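Local coordinates for GrpU microcompartment shell protein (Pectobacterium wasabiae, PDB 4OLP) that forms part of the shell of a glycyl-radical type bacterial microcompartment, assembling as six chains, and probably binds an iron-sulfur cluster, consistent with a role in electron transport, at residues B[3-8]-B[87-92]; B[12-17]-B[32-37]; B[49-54]-B[74-79]; B[58-63]-B[82-87]. All coordinates share one frame; numbering follows the deposited sequence.

Contact 1. Residues B[3-8]-B[87-92]; sequences KRIINA and EAMRII
This is apolar helix-on-strand packing: Met89 on the C-terminal helix 82-92 reaches down to Lys3 and Ile5 on the edge strand 3-7. The two elements run antiparallel, with segment axes 10.2 Å apart at 177°. That spacing is bridged largely by the one methionine. CG of Met89 sits 3.9 Å from Ile5 CD1, and the two side chains lie alongside, running in opposite senses. The chain then bends at both chi2 (-57°) and chi3 (-88°), which brings its terminal methyl down onto the strand. There Met89 CE lies 3.6 Å from Lys3 CB. The backbone is met as well, with Arg4 O 3.8 Å from Met89 CE. Lys3 offers only the base of its side chain to this packing; the rest runs out extended, and its NZ makes a salt bridge to Glu93. Arg4 points the other way and pairs with Asp46 of a second subunit, so one short strand serves the core with one side and the subunit interface with the other. The contact across the segments is thus purely van der Waals: a bent thioether chain spans from helix to strand, while the charged ends are satisfied at its margin.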
loop_
_atom_site.group_PDB
_atom_site.type_symbol
_atom_site.label_atom_id
_atom_site.label_comp_id
_atom_site.label_asym_id
_atom_site.label_seq_id
_atom_site.Cartn_x
_atom_site.Cartn_y
_atom_site.Cartn_z
ATOM N N LYS B 3 -1.940 -2.163 -21.867
ATOM C CA LYS B 3 -0.658 -2.071 -22.551
ATOM C C LYS B 3 -0.499 -0.845 -23.451
ATOM O O LYS B 3 -1.463 -0.261 -23.932
ATOM C CB LYS B 3 -0.417 -3.343 -23.357
ATOM C CG LYS B 3 -1.236 -3.433 -24.629
ATOM C CD LYS B 3 -1.168 -4.795 -25.285
ATOM C CE LYS B 3 -2.010 -4.791 -26.545
ATOM N NZ LYS B 3 -2.135 -6.146 -27.143
ATOM N N ARG B 4 0.747 -0.467 -23.685
ATOM C CA ARG B 4 1.031 0.749 -24.426
ATOM C C ARG B 4 2.465 0.713 -24.970
ATOM O O ARG B 4 3.368 0.114 -24.368
ATOM C CB ARG B 4 0.724 1.920 -23.530
ATOM C CG ARG B 4 0.735 3.281 -24.159
ATOM C CD ARG B 4 -0.537 3.579 -24.955
ATOM N NE ARG B 4 -1.755 3.649 -24.149
ATOM C CZ ARG B 4 -2.913 4.071 -24.646
ATOM N NH1 ARG B 4 -2.975 4.495 -25.902
ATOM N NH2 ARG B 4 -3.993 4.093 -23.882
ATOM N N ILE B 5 2.642 1.242 -26.174
ATOM C CA ILE B 5 3.939 1.219 -26.843
ATOM C C ILE B 5 4.316 2.626 -27.181
ATOM O O ILE B 5 3.540 3.342 -27.786
ATOM C CB ILE B 5 3.914 0.402 -28.135
ATOM C CG1 ILE B 5 3.694 -1.074 -27.822
ATOM C CG2 ILE B 5 5.227 0.565 -28.890
ATOM C CD1 ILE B 5 3.142 -1.861 -28.987
ATOM N N ILE B 6 5.506 3.029 -26.770
ATOM C CA ILE B 6 5.992 4.360 -27.048
ATOM C C ILE B 6 6.958 4.222 -28.199
ATOM O O ILE B 6 8.008 3.603 -28.056
ATOM C CB ILE B 6 6.699 4.969 -25.822
ATOM C CG1 ILE B 6 5.689 5.184 -24.708
ATOM C CG2 ILE B 6 7.383 6.291 -26.174
ATOM C CD1 ILE B 6 6.306 5.321 -23.333
ATOM N N ASN B 7 6.585 4.783 -29.348
ATOM C CA ASN B 7 7.462 4.787 -30.511
ATOM C C ASN B 7 8.384 5.986 -30.435
ATOM O O ASN B 7 7.945 7.101 -30.167
ATOM C CB ASN B 7 6.656 4.800 -31.804
ATOM C CG ASN B 7 5.795 3.556 -31.951
ATOM O OD1 ASN B 7 4.581 3.614 -31.740
ATOM N ND2 ASN B 7 6.419 2.413 -32.282
ATOM N N ALA B 8 9.671 5.732 -30.634
ATOM C CA ALA B 8 10.655 6.790 -30.745
ATOM C C ALA B 8 10.596 7.672 -29.523
ATOM O O ALA B 8 10.226 8.850 -29.627
ATOM C CB ALA B 8 10.414 7.612 -32.001
ATOM N N GLU B 87 6.284 -7.616 -31.468
ATOM C CA GLU B 87 6.158 -9.029 -31.338
ATOM C C GLU B 87 5.938 -9.439 -29.894
ATOM O O GLU B 87 5.107 -10.290 -29.642
ATOM C CB GLU B 87 7.387 -9.720 -31.849
ATOM C CG GLU B 87 7.247 -11.229 -31.722
ATOM C CD GLU B 87 8.421 -12.037 -32.247
ATOM O OE1 GLU B 87 9.524 -11.506 -32.517
ATOM O OE2 GLU B 87 8.227 -13.252 -32.373
ATOM N N ALA B 88 6.697 -8.845 -28.965
ATOM C CA ALA B 88 6.646 -9.223 -27.565
ATOM C C ALA B 88 5.282 -8.905 -26.983
ATOM O O ALA B 88 4.693 -9.738 -26.316
ATOM C CB ALA B 88 7.747 -8.514 -26.790
ATOM N N MET B 89 4.766 -7.715 -27.267
ATOM C CA MET B 89 3.451 -7.294 -26.756
ATOM C C MET B 89 2.334 -8.179 -27.277
ATOM O O MET B 89 1.356 -8.440 -26.575
ATOM C CB MET B 89 3.146 -5.847 -27.139
ATOM C CG MET B 89 4.140 -4.841 -26.602
ATOM S SD MET B 89 4.322 -4.864 -24.820
ATOM C CE MET B 89 3.028 -3.716 -24.361
ATOM N N ARG B 90 2.497 -8.636 -28.514
ATOM C CA ARG B 90 1.585 -9.577 -29.118
ATOM C C ARG B 90 1.585 -10.906 -28.362
ATOM O O ARG B 90 0.550 -11.354 -27.888
ATOM C CB ARG B 90 1.996 -9.842 -30.557
ATOM C CG ARG B 90 0.780 -9.930 -31.436
ATOM C CD ARG B 90 1.033 -10.808 -32.634
ATOM N NE ARG B 90 1.189 -12.229 -32.279
ATOM C CZ ARG B 90 2.326 -12.922 -32.364
ATOM N NH1 ARG B 90 3.450 -12.349 -32.798
ATOM N NH2 ARG B 90 2.349 -14.207 -32.009
ATOM N N ILE B 91 2.768 -11.510 -28.229
ATOM C CA ILE B 91 2.955 -12.762 -27.496
ATOM C C ILE B 91 2.359 -12.696 -26.095
ATOM O O ILE B 91 1.854 -13.689 -25.580
ATOM C CB ILE B 91 4.452 -13.100 -27.377
ATOM C CG1 ILE B 91 5.024 -13.439 -28.757
ATOM C CG2 ILE B 91 4.705 -14.215 -26.374
ATOM C CD1 ILE B 91 6.283 -14.287 -28.774
ATOM N N ILE B 92 2.444 -11.529 -25.463
ATOM C CA ILE B 92 1.955 -11.354 -24.100
ATOM C C ILE B 92 0.424 -11.315 -24.063
ATOM O O ILE B 92 -0.165 -11.796 -23.107
ATOM C CB ILE B 92 2.598 -10.110 -23.445
ATOM C CG1 ILE B 92 4.098 -10.347 -23.219
ATOM C CG2 ILE B 92 1.946 -9.792 -22.115
ATOM C CD1 ILE B 92 4.908 -9.069 -23.142
#

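Contact 2. Residues B[12-17]-B[32-37]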
loop_
_atom_site.group_PDB
_atom_site.type_symbol
_atom_site.label_atom_id
_atom_site.label_comp_id
_atom_site.label_asym_id
_atom_site.label_seq_id
_atom_site.Cartn_x
_atom_site.Cartn_y
_atom_site.Cartn_z
ATOM N N GLU B 12 14.308 12.543 -22.456
ATOM C CA GLU B 12 13.542 12.759 -21.206
ATOM C C GLU B 12 12.634 11.595 -20.826
ATOM O O GLU B 12 12.453 11.289 -19.643
ATOM C CB GLU B 12 12.677 14.016 -21.291
ATOM C CG GLU B 12 13.449 15.322 -21.353
ATOM C CD GLU B 12 12.560 16.556 -21.295
ATOM O OE1 GLU B 12 11.319 16.438 -21.119
ATOM O OE2 GLU B 12 13.125 17.665 -21.433
ATOM N N THR B 13 12.014 10.972 -21.815
ATOM C CA THR B 13 11.167 9.826 -21.522
ATOM C C THR B 13 12.031 8.701 -20.963
ATOM O O THR B 13 11.660 8.037 -19.975
ATOM C CB THR B 13 10.400 9.364 -22.767
ATOM O OG1 THR B 13 9.516 10.407 -23.193
ATOM C CG2 THR B 13 9.594 8.103 -22.473
ATOM N N LEU B 14 13.180 8.490 -21.593
ATOM C CA LEU B 14 14.134 7.476 -21.124
ATOM C C LEU B 14 14.637 7.784 -19.719
ATOM O O LEU B 14 14.704 6.907 -18.868
ATOM C CB LEU B 14 15.312 7.391 -22.065
ATOM C CG LEU B 14 14.941 6.840 -23.429
ATOM C CD1 LEU B 14 15.988 7.210 -24.471
ATOM C CD2 LEU B 14 14.764 5.342 -23.345
ATOM N N ALA B 15 14.929 9.054 -19.474
ATOM C CA ALA B 15 15.353 9.506 -18.158
ATOM C C ALA B 15 14.296 9.223 -17.072
ATOM O O ALA B 15 14.638 8.833 -15.961
ATOM C CB ALA B 15 15.694 10.982 -18.208
ATOM N N MET B 16 13.021 9.426 -17.401
ATOM C CA MET B 16 11.927 9.208 -16.445
ATOM C C MET B 16 11.828 7.743 -16.063
ATOM O O MET B 16 11.619 7.392 -14.893
ATOM C CB MET B 16 10.587 9.695 -17.017
ATOM C CG MET B 16 10.375 11.185 -16.826
ATOM S SD MET B 16 9.000 11.904 -17.760
ATOM C CE MET B 16 7.571 11.181 -16.955
ATOM N N LEU B 17 11.978 6.893 -17.067
ATOM C CA LEU B 17 11.887 5.457 -16.863
ATOM C C LEU B 17 13.084 4.935 -16.095
ATOM O O LEU B 17 12.897 4.115 -15.210
ATOM C CB LEU B 17 11.737 4.726 -18.196
ATOM C CG LEU B 17 10.360 4.938 -18.841
ATOM C CD1 LEU B 17 10.369 4.423 -20.266
ATOM C CD2 LEU B 17 9.240 4.261 -18.060
ATOM N N VAL B 32 21.271 -1.615 -26.152
ATOM C CA VAL B 32 20.187 -1.989 -27.097
ATOM C C VAL B 32 19.577 -0.773 -27.804
ATOM O O VAL B 32 19.445 0.306 -27.202
ATOM C CB VAL B 32 19.100 -2.798 -26.390
ATOM C CG1 VAL B 32 18.071 -1.892 -25.727
ATOM C CG2 VAL B 32 18.432 -3.742 -27.341
ATOM N N ARG B 33 19.257 -0.927 -29.084
ATOM C CA ARG B 33 18.673 0.167 -29.843
ATOM C C ARG B 33 17.203 0.386 -29.464
ATOM O O ARG B 33 16.373 -0.493 -29.660
ATOM C CB ARG B 33 18.700 -0.169 -31.309
ATOM C CG ARG B 33 17.904 0.781 -32.176
ATOM C CD ARG B 33 18.161 0.481 -33.618
ATOM N NE ARG B 33 17.199 1.245 -34.413
ATOM C CZ ARG B 33 17.389 1.655 -35.656
ATOM N NH1 ARG B 33 16.420 2.339 -36.218
ATOM N NH2 ARG B 33 18.533 1.413 -36.324
ATOM N N ILE B 34 16.863 1.553 -28.928
ATOM C CA ILE B 34 15.519 1.689 -28.421
ATOM C C ILE B 34 14.619 2.460 -29.360
ATOM O O ILE B 34 14.414 3.664 -29.196
ATOM C CB ILE B 34 15.522 2.302 -27.018
ATOM C CG1 ILE B 34 16.343 1.415 -26.073
ATOM C CG2 ILE B 34 14.105 2.439 -26.492
ATOM C CD1 ILE B 34 16.653 2.034 -24.738
ATOM N N ASP B 35 14.116 1.763 -30.363
ATOM C CA ASP B 35 13.159 2.362 -31.275
ATOM C C ASP B 35 11.864 2.538 -30.495
ATOM O O ASP B 35 11.170 3.540 -30.650
ATOM C CB ASP B 35 12.874 1.455 -32.468
ATOM C CG ASP B 35 14.002 1.346 -33.421
ATOM O OD1 ASP B 35 14.611 2.392 -33.698
ATOM O OD2 ASP B 35 14.253 0.245 -33.968
ATOM N N ALA B 36 11.545 1.556 -29.652
ATOM C CA ALA B 36 10.262 1.550 -28.982
ATOM C C ALA B 36 10.354 1.018 -27.557
ATOM O O ALA B 36 11.300 0.326 -27.191
ATOM C CB ALA B 36 9.294 0.714 -29.785
ATOM N N ILE B 37 9.365 1.384 -26.758
ATOM C CA ILE B 37 9.214 0.875 -25.409
ATOM C C ILE B 37 7.789 0.373 -25.235
ATOM O O ILE B 37 6.834 1.131 -25.406
ATOM C CB ILE B 37 9.482 1.960 -24.349
ATOM C CG1 ILE B 37 10.875 2.561 -24.542
ATOM C CG2 ILE B 37 9.368 1.356 -22.963
ATOM C CD1 ILE B 37 11.145 3.798 -23.712
#
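Leu17 and Ile37 make the tight part of this contact, between helix 11-19 and the start of strand 36-42. Both are buried, and their end methyls meet tip to tip, with Leu17 CD1 3.6 Å from Ile37 CD1. Ile37 places CG1 beside its backbone N (chi1 -56°), and CD1 then extends far enough to be shared: the same methyl lies 4.0 Å from Leu14 CD2, one helical turn back, where the two side chains cross obliquely. The packing thins from there. Leu14 CD2 also touches Ile34 CD1, at 4.1 Å, but these two chains pass alongside each other in opposite directions, and both residues are only partly buried.

Farther out, on the exposed side of the loop, the chemistry turns polar and stays within segment 32-37. Arg33 grips Asp35 side-on, with NE 2.9 Å and NH1 3.1 Å from the same carboxylate oxygen, OD1. That oxygen lies in the guanidinium plane and is met on its syn side. The NE bond is the straighter of the two (159° against 144°). The salt bridge loops over Ile34 and ends on Asp35, the residue just before the strand, where Asp35 and Ala36 together face Gly80 in a classic beta bulge.

Ile34 and Ile37 both also pack on Phe79 of strand 74-80, and Pro9 touches both as well. The helix is therefore laid over one face of the sheet, and the same helix also meets a second subunit, where Thr13 bonds to Asp52 and Leu17 packs on Tyr48 of that chain.

Contact 3. Residues B[49-54]-B[74-79]; sequences FYADQA and TTLAIF
The ring of Tyr50, whose CB touches Leu76, is covered on both faces. Over the centre of one face stands Phe49 CD2, 3.8 Å above the plane; because Tyr50 CE1 in turn lies at the edge of the Phe49 ring and in its plane, Phe49 points its rim at the tyrosine face. On the opposite face is Ile92 of helix 82-92, with its CG1 3.7 Å from Tyr50 CD1. The tyrosine is thereby wedged between a neighbour on its own helix and the C-terminal helix, and its ring leads away from the strand although its CB points toward it.

What crosses to strand 74-80 is aliphatic. Leu76 carries its CG opposite the backbone N (chi1 179°), which sends the fork of the side chain at the helix, and its two methyls divide the work. Leu76 CD1 meets Ala51 CB at 4.1 Å, while Leu76 CD2 approaches Tyr50 CB at 4.3 Å. The small alanine lets the helix backbone come close to the strand, with the CA atoms of Ala51 and Leu76 7.5 Å apart.

The far side of the helix belongs to another chain: Asp52 accepts a bond from the backbone N of Thr10 of a third subunit, and Phe49 packs on Arg4 of that subunit. Strand 74-80 is an interior strand, bonded through its backbone to 36-42 on one side and 60-65 on the other. Helices 44-56 and 82-92 lie over the same face of that sheet, where Ile78 packs on Met89 and Ile92, and Ala54 packs on Val60 and Val62 of strand 60-65.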
loop_
_atom_site.group_PDB
_atom_site.type_symbol
_atom_site.label_atom_id
_atom_site.label_comp_id
_atom_site.label_asym_id
_atom_site.label_seq_id
_atom_site.Cartn_x
_atom_site.Cartn_y
_atom_site.Cartn_z
ATOM N N PHE B 49 7.955 -14.321 -15.862
ATOM C CA PHE B 49 7.870 -15.276 -16.966
ATOM C C PHE B 49 8.179 -14.578 -18.281
ATOM O O PHE B 49 9.066 -14.998 -19.026
ATOM C CB PHE B 49 6.504 -15.963 -17.032
ATOM C CG PHE B 49 6.398 -16.937 -18.161
ATOM C CD1 PHE B 49 7.010 -18.186 -18.082
ATOM C CD2 PHE B 49 5.738 -16.592 -19.329
ATOM C CE1 PHE B 49 6.940 -19.080 -19.148
ATOM C CE2 PHE B 49 5.663 -17.486 -20.391
ATOM C CZ PHE B 49 6.263 -18.727 -20.298
ATOM N N TYR B 50 7.481 -13.485 -18.529
ATOM C CA TYR B 50 7.671 -12.769 -19.770
ATOM C C TYR B 50 8.991 -12.003 -19.836
ATOM O O TYR B 50 9.543 -11.870 -20.919
ATOM C CB TYR B 50 6.455 -11.884 -20.071
ATOM C CG TYR B 50 5.256 -12.696 -20.525
ATOM C CD1 TYR B 50 5.307 -13.449 -21.691
ATOM C CD2 TYR B 50 4.085 -12.724 -19.769
ATOM C CE1 TYR B 50 4.212 -14.199 -22.088
ATOM C CE2 TYR B 50 2.992 -13.471 -20.157
ATOM C CZ TYR B 50 3.055 -14.210 -21.318
ATOM O OH TYR B 50 1.947 -14.948 -21.706
ATOM N N ALA B 51 9.516 -11.540 -18.698
ATOM C CA ALA B 51 10.845 -10.893 -18.670
ATOM C C ALA B 51 11.926 -11.860 -19.105
ATOM O O ALA B 51 12.776 -11.571 -19.943
ATOM C CB ALA B 51 11.177 -10.392 -17.284
ATOM N N ASP B 52 11.837 -13.052 -18.550
ATOM C CA ASP B 52 12.804 -14.080 -18.797
ATOM C C ASP B 52 12.829 -14.390 -20.301
ATOM O O ASP B 52 13.904 -14.513 -20.901
ATOM C CB ASP B 52 12.427 -15.311 -17.983
ATOM C CG ASP B 52 13.275 -16.506 -18.318
ATOM O OD1 ASP B 52 14.428 -16.542 -17.851
ATOM O OD2 ASP B 52 12.777 -17.401 -19.051
ATOM N N GLN B 53 11.637 -14.510 -20.889
ATOM C CA GLN B 53 11.476 -14.686 -22.324
ATOM C C GLN B 53 12.269 -13.608 -23.052
ATOM O O GLN B 53 13.183 -13.880 -23.843
ATOM C CB GLN B 53 9.957 -14.488 -22.670
ATOM C CG GLN B 53 8.961 -15.572 -22.272
ATOM C CD GLN B 53 9.198 -16.834 -23.039
ATOM O OE1 GLN B 53 10.285 -17.402 -22.976
ATOM N NE2 GLN B 53 8.189 -17.277 -23.792
ATOM N N ALA B 54 11.936 -12.370 -22.732
ATOM C CA ALA B 54 12.551 -11.212 -23.353
ATOM C C ALA B 54 14.052 -11.146 -23.148
ATOM O O ALA B 54 14.786 -10.695 -24.036
ATOM C CB ALA B 54 11.938 -9.949 -22.802
ATOM N N THR B 74 2.300 -5.216 -11.213
ATOM C CA THR B 74 3.322 -4.141 -11.437
ATOM C C THR B 74 3.557 -3.939 -12.945
ATOM O O THR B 74 2.764 -4.470 -13.737
ATOM C CB THR B 74 4.640 -4.407 -10.646
ATOM O OG1 THR B 74 5.581 -3.344 -10.862
ATOM C CG2 THR B 74 5.282 -5.738 -11.033
ATOM N N THR B 75 4.610 -3.192 -13.335
ATOM C CA THR B 75 4.840 -2.853 -14.754
ATOM C C THR B 75 6.152 -3.385 -15.322
ATOM O O THR B 75 7.208 -3.265 -14.700
ATOM C CB THR B 75 4.813 -1.339 -14.978
ATOM O OG1 THR B 75 3.606 -0.843 -14.420
ATOM C CG2 THR B 75 4.837 -0.990 -16.468
ATOM N N LEU B 76 6.048 -3.995 -16.500
ATOM C CA LEU B 76 7.198 -4.474 -17.241
ATOM C C LEU B 76 7.410 -3.510 -18.388
ATOM O O LEU B 76 6.439 -3.037 -19.006
ATOM C CB LEU B 76 6.928 -5.868 -17.807
ATOM C CG LEU B 76 8.024 -6.533 -18.645
ATOM C CD1 LEU B 76 9.288 -6.855 -17.858
ATOM C CD2 LEU B 76 7.456 -7.803 -19.259
ATOM N N ALA B 77 8.675 -3.204 -18.646
ATOM C CA ALA B 77 9.040 -2.341 -19.746
ATOM C C ALA B 77 9.892 -3.178 -20.661
ATOM O O ALA B 77 10.753 -3.885 -20.187
ATOM C CB ALA B 77 9.806 -1.129 -19.243
ATOM N N ILE B 78 9.610 -3.116 -21.965
ATOM C CA ILE B 78 10.322 -3.865 -22.986
ATOM C C ILE B 78 10.945 -2.863 -23.938
ATOM O O ILE B 78 10.244 -2.068 -24.566
ATOM C CB ILE B 78 9.372 -4.796 -23.721
ATOM C CG1 ILE B 78 9.094 -6.001 -22.848
ATOM C CG2 ILE B 78 9.968 -5.351 -25.006
ATOM C CD1 ILE B 78 7.659 -6.473 -22.960
ATOM N N PHE B 79 12.271 -2.869 -23.999
ATOM C CA PHE B 79 12.999 -1.908 -24.795
ATOM C C PHE B 79 13.642 -2.624 -25.928
ATOM O O PHE B 79 14.267 -3.680 -25.734
ATOM C CB PHE B 79 14.121 -1.253 -24.005
ATOM C CG PHE B 79 13.700 -0.682 -22.702
ATOM C CD1 PHE B 79 13.626 -1.479 -21.563
ATOM C CD2 PHE B 79 13.443 0.652 -22.593
ATOM C CE1 PHE B 79 13.260 -0.955 -20.343
ATOM C CE2 PHE B 79 13.084 1.199 -21.374
ATOM C CZ PHE B 79 12.980 0.398 -20.248
#

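Contact 4. Residues B[58-63]-B[82-87]; sequences AHVAVS and VAAVNE
Val60 and Ala84 are the centre of a small apolar contact between edge strand 60-65 and the first turns of helix 82-92. Val60 CG1 lies 3.5 Å from Ala84 CB. The valine sets this methyl beside its backbone N (chi1 -56°), from where Val60 CG1 also approaches the helix backbone, 4.1 Å from Ala84 C. His59 adds its own carbon to the apolar group, with His59 CB 4.2 Å from Ala84 CB.

A second kind of contact sets a carbonyl oxygen against a methyl: His59 O is 4.1 Å from Ala84 CB, so the alanine meets backbone and side chain together. The imidazole takes no part: it leads away from the helix, with Ala58 CB 4.0 Å above one of its faces, over the centre. His59 has a positive phi (72°), which turns the chain just before it enters the sheet.

Backbone hydrogen bonding stays in the sheet: Ala61 and Ser63 pair with Phe79 and Ala77 of strand 74-80. On the helix-bearing face, Val60 continues the apolar surface to Ile78. A final helix laid on the antiparallel sheet beside the helix that follows the first core strand is the arrangement of the BMC domain.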
loop_
_atom_site.group_PDB
_atom_site.type_symbol
_atom_site.label_atom_id
_atom_site.label_comp_id
_atom_site.label_asym_id
_atom_site.label_seq_id
_atom_site.Cartn_x
_atom_site.Cartn_y
_atom_site.Cartn_z
ATOM N N ALA B 58 17.021 -11.640 -28.383
ATOM C CA ALA B 58 17.952 -10.599 -28.764
ATOM C C ALA B 58 17.085 -9.392 -29.039
ATOM O O ALA B 58 15.870 -9.533 -29.129
ATOM C CB ALA B 58 18.739 -10.984 -30.001
ATOM N N HIS B 59 17.694 -8.215 -29.147
ATOM C CA HIS B 59 17.008 -7.028 -29.622
ATOM C C HIS B 59 16.005 -6.469 -28.636
ATOM O O HIS B 59 15.378 -5.476 -28.952
ATOM C CB HIS B 59 16.304 -7.259 -30.989
ATOM C CG HIS B 59 17.208 -7.791 -32.067
ATOM N ND1 HIS B 59 16.791 -8.724 -32.994
ATOM C CD2 HIS B 59 18.510 -7.544 -32.347
ATOM C CE1 HIS B 59 17.792 -9.023 -33.800
ATOM N NE2 HIS B 59 18.850 -8.327 -33.425
ATOM N N VAL B 60 15.803 -7.087 -27.471
ATOM C CA VAL B 60 15.058 -6.416 -26.427
ATOM C C VAL B 60 15.764 -6.597 -25.092
ATOM O O VAL B 60 16.499 -7.525 -24.820
ATOM C CB VAL B 60 13.557 -6.821 -26.272
ATOM C CG1 VAL B 60 12.776 -6.652 -27.572
ATOM C CG2 VAL B 60 13.427 -8.259 -25.783
ATOM N N ALA B 61 15.452 -5.654 -24.257
ATOM C CA ALA B 61 15.870 -5.591 -22.887
ATOM C C ALA B 61 14.592 -5.412 -22.053
ATOM O O ALA B 61 13.591 -4.888 -22.540
ATOM C CB ALA B 61 16.773 -4.404 -22.755
ATOM N N VAL B 62 14.598 -5.918 -20.832
ATOM C CA VAL B 62 13.418 -5.840 -19.980
ATOM C C VAL B 62 13.772 -5.307 -18.620
ATOM O O VAL B 62 14.905 -5.467 -18.132
ATOM C CB VAL B 62 12.718 -7.195 -19.762
ATOM C CG1 VAL B 62 11.882 -7.533 -20.983
ATOM C CG2 VAL B 62 13.723 -8.301 -19.446
ATOM N N SER B 63 12.781 -4.707 -17.989
ATOM C CA SER B 63 12.969 -4.236 -16.650
ATOM C C SER B 63 11.629 -4.025 -16.000
ATOM O O SER B 63 10.618 -3.814 -16.669
ATOM C CB SER B 63 13.793 -2.960 -16.641
ATOM O OG SER B 63 13.862 -2.440 -15.332
ATOM N N VAL B 82 11.457 -1.846 -33.114
ATOM C CA VAL B 82 9.997 -1.739 -33.240
ATOM C C VAL B 82 9.382 -3.110 -33.437
ATOM O O VAL B 82 8.359 -3.414 -32.828
ATOM C CB VAL B 82 9.549 -0.838 -34.411
ATOM C CG1 VAL B 82 8.046 -0.621 -34.346
ATOM C CG2 VAL B 82 10.258 0.504 -34.371
ATOM N N ALA B 83 9.985 -3.900 -34.315
ATOM C CA ALA B 83 9.483 -5.235 -34.638
ATOM C C ALA B 83 9.436 -6.120 -33.405
ATOM O O ALA B 83 8.392 -6.708 -33.086
ATOM C CB ALA B 83 10.360 -5.882 -35.695
ATOM N N ALA B 84 10.562 -6.153 -32.699
ATOM C CA ALA B 84 10.729 -6.978 -31.513
ATOM C C ALA B 84 9.751 -6.584 -30.399
ATOM O O ALA B 84 9.101 -7.442 -29.793
ATOM C CB ALA B 84 12.157 -6.864 -31.029
ATOM N N VAL B 85 9.624 -5.286 -30.151
ATOM C CA VAL B 85 8.748 -4.821 -29.089
ATOM C C VAL B 85 7.320 -5.231 -29.415
ATOM O O VAL B 85 6.623 -5.779 -28.566
ATOM C CB VAL B 85 8.839 -3.295 -28.894
ATOM C CG1 VAL B 85 7.771 -2.804 -27.928
ATOM C CG2 VAL B 85 10.220 -2.921 -28.381
ATOM N N ASN B 86 6.904 -4.984 -30.654
ATOM C CA ASN B 86 5.567 -5.357 -31.114
ATOM C C ASN B 86 5.310 -6.833 -31.039
ATOM O O ASN B 86 4.242 -7.263 -30.598
ATOM C CB ASN B 86 5.349 -4.932 -32.548
ATOM C CG ASN B 86 5.090 -3.461 -32.672
ATOM O OD1 ASN B 86 4.298 -2.883 -31.923
ATOM N ND2 ASN B 86 5.734 -2.847 -33.632
ATOM N N GLU B 87 6.284 -7.616 -31.468
ATOM C CA GLU B 87 6.158 -9.029 -31.338
ATOM C C GLU B 87 5.938 -9.439 -29.894
ATOM O O GLU B 87 5.107 -10.290 -29.642
ATOM C CB GLU B 87 7.387 -9.720 -31.849
ATOM C CG GLU B 87 7.247 -11.229 -31.722
ATOM C CD GLU B 87 8.421 -12.037 -32.247
ATOM O OE1 GLU B 87 9.524 -11.506 -32.517
ATOM O OE2 GLU B 87 8.227 -13.252 -32.373
#

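In the fold
Strand 3-7 opens contact 1, which closes only at the last helix, 82-92, so the other three lie within its span. Contact 2 comes first inside it: helix 11-19 folds back on the chain as it enters strand 36-42, and is finished before contact 3 begins. Contacts 3 and 4 cross, since segment 58-63 falls between 49-54 and 74-79, while 82-87 comes after both. Contacts 1, 3 and 4 build the face carrying helices 44-56 and 82-92; contact 2 covers the other. Strand 3-7 pairs with 36-42 and is an outermost strand of the sheet within this chain.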